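Local coordinates for isoflavone reductase (Medicago sativa, PDB 2GAS), which reduces 2'-hydroxyisoflavones such as 2'-hydroxyformononetin to chiral isoflavanones with NADPH, on the route to the phytoalexin medicarpin, at residues Thr29-Lys35 with Val57-Asp63. Numbering follows the deposited sequence.
Sequences TYALVRK and VILLEGD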
loop_
_atom_site.group_PDB
_atom_site.type_symbol
_atom_site.label_atom_id
_atom_site.label_comp_id
_atom_site.label_asym_id
_atom_site.label_seq_id
_atom_site.Cartn_x
_atom_site.Cartn_y
_atom_site.Cartn_z
ATOM N N THR A 29 -10.320 -14.799 -10.374
ATOM C CA THR A 29 -10.409 -13.660 -9.470
ATOM C C THR A 29 -11.790 -13.440 -8.876
ATOM O O THR A 29 -12.787 -13.438 -9.594
ATOM C CB THR A 29 -9.937 -12.399 -10.222
ATOM O OG1 THR A 29 -8.659 -12.669 -10.815
ATOM C CG2 THR A 29 -9.802 -11.218 -9.283
ATOM N N TYR A 30 -11.829 -13.255 -7.558
ATOM C CA TYR A 30 -13.069 -13.047 -6.818
ATOM C C TYR A 30 -13.014 -11.735 -6.042
ATOM O O TYR A 30 -11.954 -11.341 -5.562
ATOM C CB TYR A 30 -13.283 -14.198 -5.826
ATOM C CG TYR A 30 -13.365 -15.574 -6.449
ATOM C CD1 TYR A 30 -12.251 -16.164 -7.049
ATOM C CD2 TYR A 30 -14.561 -16.288 -6.437
ATOM C CE1 TYR A 30 -12.331 -17.435 -7.626
ATOM C CE2 TYR A 30 -14.652 -17.554 -7.010
ATOM C CZ TYR A 30 -13.538 -18.120 -7.603
ATOM O OH TYR A 30 -13.638 -19.364 -8.185
ATOM N N ALA A 31 -14.153 -11.060 -5.926
ATOM C CA ALA A 31 -14.219 -9.803 -5.184
ATOM C C ALA A 31 -15.392 -9.858 -4.209
ATOM O O ALA A 31 -16.503 -10.217 -4.594
ATOM C CB ALA A 31 -14.391 -8.626 -6.145
ATOM N N LEU A 32 -15.139 -9.524 -2.947
ATOM C CA LEU A 32 -16.203 -9.530 -1.945
ATOM C C LEU A 32 -16.935 -8.200 -2.018
ATOM O O LEU A 32 -16.338 -7.136 -1.826
ATOM C CB LEU A 32 -15.631 -9.714 -0.540
ATOM C CG LEU A 32 -16.671 -9.976 0.557
ATOM C CD1 LEU A 32 -17.226 -11.394 0.410
ATOM C CD2 LEU A 32 -16.020 -9.809 1.918
ATOM N N VAL A 33 -18.229 -8.264 -2.309
ATOM C CA VAL A 33 -19.039 -7.062 -2.421
ATOM C C VAL A 33 -20.405 -7.254 -1.781
ATOM O O VAL A 33 -20.974 -8.347 -1.818
ATOM C CB VAL A 33 -19.252 -6.665 -3.900
ATOM C CG1 VAL A 33 -17.934 -6.212 -4.517
ATOM C CG2 VAL A 33 -19.814 -7.840 -4.672
ATOM N N ARG A 34 -20.922 -6.179 -1.199
ATOM C CA ARG A 34 -22.227 -6.200 -0.562
ATOM C C ARG A 34 -23.274 -5.791 -1.595
ATOM O O ARG A 34 -23.136 -4.762 -2.258
ATOM C CB ARG A 34 -22.249 -5.222 0.618
ATOM C CG ARG A 34 -21.178 -5.498 1.661
ATOM C CD ARG A 34 -21.335 -4.618 2.893
ATOM N NE ARG A 34 -21.019 -3.216 2.642
ATOM C CZ ARG A 34 -21.041 -2.275 3.580
ATOM N NH1 ARG A 34 -20.740 -1.020 3.278
ATOM N NH2 ARG A 34 -21.368 -2.590 4.826
ATOM N N LYS A 35 -24.309 -6.608 -1.750
ATOM C CA LYS A 35 -25.368 -6.298 -2.698
ATOM C C LYS A 35 -26.446 -5.498 -1.993
ATOM O O LYS A 35 -27.639 -5.760 -2.149
ATOM C CB LYS A 35 -25.961 -7.582 -3.288
ATOM C CG LYS A 35 -25.190 -8.116 -4.484
ATOM C CD LYS A 35 -25.240 -7.128 -5.642
ATOM C CE LYS A 35 -24.460 -7.634 -6.842
ATOM N NZ LYS A 35 -23.026 -7.820 -6.513
ATOM N N VAL A 57 -14.433 -11.348 -13.368
ATOM C CA VAL A 57 -14.281 -11.373 -11.917
ATOM C C VAL A 57 -15.573 -11.936 -11.348
ATOM O O VAL A 57 -16.664 -11.558 -11.781
ATOM C CB VAL A 57 -14.061 -9.958 -11.330
ATOM C CG1 VAL A 57 -14.041 -10.018 -9.805
ATOM C CG2 VAL A 57 -12.749 -9.383 -11.837
ATOM N N ILE A 58 -15.445 -12.850 -10.391
ATOM C CA ILE A 58 -16.594 -13.467 -9.739
ATOM C C ILE A 58 -16.918 -12.687 -8.468
ATOM O O ILE A 58 -16.065 -12.518 -7.599
ATOM C CB ILE A 58 -16.304 -14.944 -9.355
ATOM C CG1 ILE A 58 -16.179 -15.806 -10.616
ATOM C CG2 ILE A 58 -17.412 -15.483 -8.472
ATOM C CD1 ILE A 58 -14.992 -15.481 -11.478
ATOM N N LEU A 59 -18.151 -12.205 -8.361
ATOM C CA LEU A 59 -18.556 -11.447 -7.187
ATOM C C LEU A 59 -19.140 -12.357 -6.125
ATOM O O LEU A 59 -20.109 -13.074 -6.380
ATOM C CB LEU A 59 -19.607 -10.400 -7.557
ATOM C CG LEU A 59 -19.243 -9.411 -8.657
ATOM C CD1 LEU A 59 -20.395 -8.436 -8.842
ATOM C CD2 LEU A 59 -17.959 -8.675 -8.287
ATOM N N LEU A 60 -18.550 -12.328 -4.936
ATOM C CA LEU A 60 -19.042 -13.125 -3.821
ATOM C C LEU A 60 -19.741 -12.147 -2.883
ATOM O O LEU A 60 -19.168 -11.126 -2.497
ATOM C CB LEU A 60 -17.884 -13.830 -3.107
ATOM C CG LEU A 60 -17.136 -14.885 -3.931
ATOM C CD1 LEU A 60 -16.072 -15.545 -3.067
ATOM C CD2 LEU A 60 -18.113 -15.933 -4.448
ATOM N N GLU A 61 -20.985 -12.451 -2.529
ATOM C CA GLU A 61 -21.757 -11.568 -1.666
ATOM C C GLU A 61 -21.394 -11.737 -0.198
ATOM O O GLU A 61 -21.409 -12.847 0.332
ATOM C CB GLU A 61 -23.255 -11.820 -1.861
ATOM C CG GLU A 61 -24.139 -10.710 -1.312
ATOM C CD GLU A 61 -25.617 -10.974 -1.530
ATOM O OE1 GLU A 61 -25.999 -11.346 -2.660
ATOM O OE2 GLU A 61 -26.398 -10.797 -0.571
ATOM N N GLY A 62 -21.068 -10.629 0.458
ATOM C CA GLY A 62 -20.712 -10.703 1.860
ATOM C C GLY A 62 -20.202 -9.398 2.431
ATOM O O GLY A 62 -19.904 -8.453 1.698
ATOM N N ASP A 63 -20.104 -9.355 3.753
ATOM C CA ASP A 63 -19.627 -8.177 4.460
ATOM C C ASP A 63 -18.677 -8.599 5.572
ATOM O O ASP A 63 -18.963 -9.526 6.329
ATOM C CB ASP A 63 -20.810 -7.402 5.048
ATOM C CG ASP A 63 -20.370 -6.273 5.964
ATOM O OD1 ASP A 63 -19.512 -5.464 5.549
ATOM O OD2 ASP A 63 -20.887 -6.195 7.099
#
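Apolar side chains line both faces of this parallel strand pair, the outer part of the Rossmann-type sheet of the NmrA family, in which helix 42-54 makes the beta-alpha-beta crossover from strand 29-33 to edge strand 58-61. On one face Ala31 CB lies 3.9 Å from Val57 CG1 and Val33 CG2 3.9 Å from Leu59 CB; Ile49 of the crossover helix covers Val33 and Leu59. On the other face one side of the Tyr30 ring packs against the edge strand, its CD2 3.6 Å from Ile58 CG2 and 3.8 Å from Leu60 CD1, while Leu32 and Leu60 reach the neighbouring strand 5-8.

Five backbone hydrogen bonds hold the strands in register. Thr29 O accepts from Ile58 N (2.8 Å), Ala31 N donates to Ile58 O (2.9 Å), and the alternation continues through Leu60 to Gly62 N, which reaches Val33 O at 3.2 Å. Gly62 leaves space for Leu32, whose CD1 would clash with a CB there.

Beyond the strand ends the contact turns polar. Arg34, assigned by similarity to NADP(+) binding, sits at the C-terminal edge of the sheet, where Rossmann folds bind their dinucleotide. Its aliphatic part passes close to the Gly62 carbonyl, and its guanidinium forms a long salt bridge with Asp63, NH2 to OD1 at 3.5 Å.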